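Local coordinates for protein putative prolyl-tRNA synthetase (Leishmania major, PDB 5XIL) that probably joins L-proline to its cognate tRNA at the expense of ATP, the part crystallised holding the catalytic core, anticodon-binding and C-terminal zinc-binding regions, at residues F241-Q246 / L255-N260. Sequence-based numbering, arbitrary orientation.
Sequences FDIRFQ and LIPWQN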
loop_
_atom_site.group_PDB
_atom_site.type_symbol
_atom_site.label_atom_id
_atom_site.label_comp_id
_atom_site.label_asym_id
_atom_site.label_seq_id
_atom_site.Cartn_x
_atom_site.Cartn_y
_atom_site.Cartn_z
ATOM N N PHE A 241 1.456 -29.735 -9.490
ATOM C CA PHE A 241 0.160 -29.076 -9.636
ATOM C C PHE A 241 -0.337 -29.143 -11.068
ATOM O O PHE A 241 -1.326 -28.548 -11.410
ATOM C CB PHE A 241 0.243 -27.611 -9.173
ATOM C CG PHE A 241 0.291 -27.490 -7.700
ATOM C CD1 PHE A 241 -0.885 -27.501 -6.972
ATOM C CD2 PHE A 241 1.505 -27.442 -7.024
ATOM C CE1 PHE A 241 -0.863 -27.422 -5.566
ATOM C CE2 PHE A 241 1.529 -27.370 -5.623
ATOM C CZ PHE A 241 0.346 -27.346 -4.898
ATOM N N ASP A 242 0.349 -29.939 -11.883
ATOM C CA ASP A 242 -0.099 -30.149 -13.248
ATOM C C ASP A 242 -0.256 -28.816 -14.014
ATOM O O ASP A 242 -1.301 -28.596 -14.653
ATOM C CB ASP A 242 -1.406 -30.965 -13.214
ATOM C CG ASP A 242 -1.176 -32.395 -12.689
ATOM O OD1 ASP A 242 -0.241 -33.061 -13.186
ATOM O OD2 ASP A 242 -1.913 -32.839 -11.796
ATOM N N ILE A 243 0.754 -27.963 -13.892
ATOM C CA ILE A 243 0.899 -26.728 -14.647
ATOM C C ILE A 243 1.706 -27.121 -15.880
ATOM O O ILE A 243 2.805 -27.673 -15.779
ATOM C CB ILE A 243 1.614 -25.652 -13.849
ATOM C CG1 ILE A 243 0.893 -25.426 -12.512
ATOM C CG2 ILE A 243 1.620 -24.307 -14.634
ATOM C CD1 ILE A 243 1.690 -24.599 -11.472
ATOM N N ARG A 244 1.105 -26.910 -17.052
ATOM C CA ARG A 244 1.655 -27.399 -18.297
ATOM C C ARG A 244 1.139 -26.565 -19.444
ATOM O O ARG A 244 0.091 -25.993 -19.337
ATOM C CB ARG A 244 1.202 -28.851 -18.504
ATOM C CG ARG A 244 -0.305 -29.005 -18.175
ATOM C CD ARG A 244 -0.863 -30.392 -18.429
ATOM N NE ARG A 244 -0.790 -30.662 -19.867
ATOM C CZ ARG A 244 -1.244 -31.751 -20.477
ATOM N NH1 ARG A 244 -1.834 -32.720 -19.791
ATOM N NH2 ARG A 244 -1.111 -31.853 -21.788
ATOM N N PHE A 245 1.888 -26.531 -20.536
ATOM C CA PHE A 245 1.396 -25.979 -21.766
ATOM C C PHE A 245 2.072 -26.697 -22.948
ATOM O O PHE A 245 3.183 -27.214 -22.842
ATOM C CB PHE A 245 1.671 -24.458 -21.803
ATOM C CG PHE A 245 3.133 -24.113 -21.778
ATOM C CD1 PHE A 245 3.864 -24.172 -20.581
ATOM C CD2 PHE A 245 3.805 -23.741 -22.945
ATOM C CE1 PHE A 245 5.217 -23.893 -20.581
ATOM C CE2 PHE A 245 5.157 -23.453 -22.935
ATOM C CZ PHE A 245 5.869 -23.559 -21.745
ATOM N N GLN A 246 1.399 -26.692 -24.091
ATOM C CA GLN A 246 2.005 -27.280 -25.304
ATOM C C GLN A 246 3.110 -26.402 -25.821
ATOM O O GLN A 246 3.001 -25.150 -25.828
ATOM C CB GLN A 246 0.945 -27.466 -26.418
ATOM C CG GLN A 246 -0.148 -28.486 -26.083
ATOM C CD GLN A 246 0.434 -29.797 -25.616
ATOM O OE1 GLN A 246 0.600 -30.007 -24.422
ATOM N NE2 GLN A 246 0.813 -30.666 -26.563
ATOM N N LEU A 255 5.178 -28.864 -22.031
ATOM C CA LEU A 255 6.284 -28.255 -21.278
ATOM C C LEU A 255 5.737 -27.839 -19.914
ATOM O O LEU A 255 4.514 -27.624 -19.758
ATOM C CB LEU A 255 6.841 -27.024 -21.968
ATOM C CG LEU A 255 7.489 -27.301 -23.339
ATOM C CD1 LEU A 255 8.032 -26.019 -23.948
ATOM C CD2 LEU A 255 8.573 -28.357 -23.237
ATOM N N ILE A 256 6.666 -27.706 -18.962
ATOM C CA ILE A 256 6.317 -27.208 -17.637
ATOM C C ILE A 256 6.973 -25.859 -17.398
ATOM O O ILE A 256 8.151 -25.658 -17.689
ATOM C CB ILE A 256 6.761 -28.193 -16.569
ATOM C CG1 ILE A 256 6.109 -29.558 -16.878
ATOM C CG2 ILE A 256 6.315 -27.734 -15.180
ATOM C CD1 ILE A 256 6.363 -30.666 -15.844
ATOM N N PRO A 257 6.187 -24.882 -16.909
ATOM C CA PRO A 257 6.806 -23.577 -16.700
ATOM C C PRO A 257 7.853 -23.629 -15.598
ATOM O O PRO A 257 7.755 -24.487 -14.720
ATOM C CB PRO A 257 5.677 -22.714 -16.181
ATOM C CG PRO A 257 4.443 -23.383 -16.586
ATOM C CD PRO A 257 4.757 -24.857 -16.678
ATOM N N TRP A 258 8.762 -22.644 -15.640
ATOM C CA TRP A 258 9.755 -22.391 -14.640
ATOM C C TRP A 258 9.230 -21.342 -13.659
ATOM O O TRP A 258 8.864 -20.225 -14.051
ATOM C CB TRP A 258 11.002 -21.943 -15.338
ATOM C CG TRP A 258 11.526 -23.006 -16.292
ATOM C CD1 TRP A 258 11.080 -23.250 -17.593
ATOM C CD2 TRP A 258 12.483 -24.037 -16.000
ATOM N NE1 TRP A 258 11.739 -24.371 -18.096
ATOM C CE2 TRP A 258 12.606 -24.850 -17.159
ATOM C CE3 TRP A 258 13.308 -24.302 -14.909
ATOM C CZ2 TRP A 258 13.502 -25.923 -17.230
ATOM C CZ3 TRP A 258 14.156 -25.368 -14.964
ATOM C CH2 TRP A 258 14.221 -26.194 -16.105
ATOM N N GLN A 259 9.183 -21.701 -12.385
ATOM C CA GLN A 259 8.597 -20.866 -11.375
ATOM C C GLN A 259 9.634 -20.332 -10.364
ATOM O O GLN A 259 10.709 -20.896 -10.138
ATOM C CB GLN A 259 7.506 -21.662 -10.631
ATOM C CG GLN A 259 6.263 -21.836 -11.460
ATOM C CD GLN A 259 5.233 -22.673 -10.784
ATOM O OE1 GLN A 259 5.105 -23.884 -11.042
ATOM N NE2 GLN A 259 4.532 -22.067 -9.861
ATOM N N ASN A 260 9.290 -19.196 -9.803
ATOM C CA ASN A 260 10.025 -18.633 -8.691
ATOM C C ASN A 260 9.060 -18.066 -7.672
ATOM O O ASN A 260 7.853 -17.918 -7.920
ATOM C CB ASN A 260 11.033 -17.585 -9.168
ATOM C CG ASN A 260 10.377 -16.320 -9.788
ATOM O OD1 ASN A 260 9.397 -15.785 -9.293
ATOM N ND2 ASN A 260 10.956 -15.849 -10.871
#
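F245 lays its ring across the strand that pairs with it. Its CG sits in the crowded position between the backbone N and the carbonyl carbon (chi1 63°), and this turn swings the ring over to 255-260. L255 comes over one face of the ring, with CB 3.6 Å from F245 CZ and displaced from the centroid toward the rim, a CH-pi contact; L255 CD1 packs beside F245 CZ and CE2. P257 meets the same ring differently: its backbone N lies at the edge, near the ring plane, its CD is 4.0 Å from F245 CE1, and the two side chains run past each other in opposite directions.

Beneath these side chains, F245 and L255 form an antiparallel hydrogen-bonded pair. F245 N donates to L255 O at 2.9 Å, in the carbonyl plane, while L255 N returns an almost straight bond to F245 O at 2.7 Å (173° at the hydrogen). L255 O also receives a CA-H...O contact from R244, whose guanidinium leads away.

R244 and I256 come closer still, CA to CA 4.7 Å, before the chains part; past them I243 O rests against P257 CD, and the I243 side chain carries the rest of the contact. I243, with CG2 anti to the backbone N, sets that methyl crosswise against P257, 3.6 Å from its CG. The other branch of I243 runs tip to tip with the extended Q259, CD1 lying 3.5 Å from OE1. I243 also packs on Y119 and A120 of helix 111-122, and F245 on H126 and L129 in the loop that follows.

After helix 236-241, closed by a Schellman motif at D242, the chain thus enters a beta hairpin of strands 245-247 and 253-265, the latter continuing into the antiparallel sheet characteristic of the class II synthetase core.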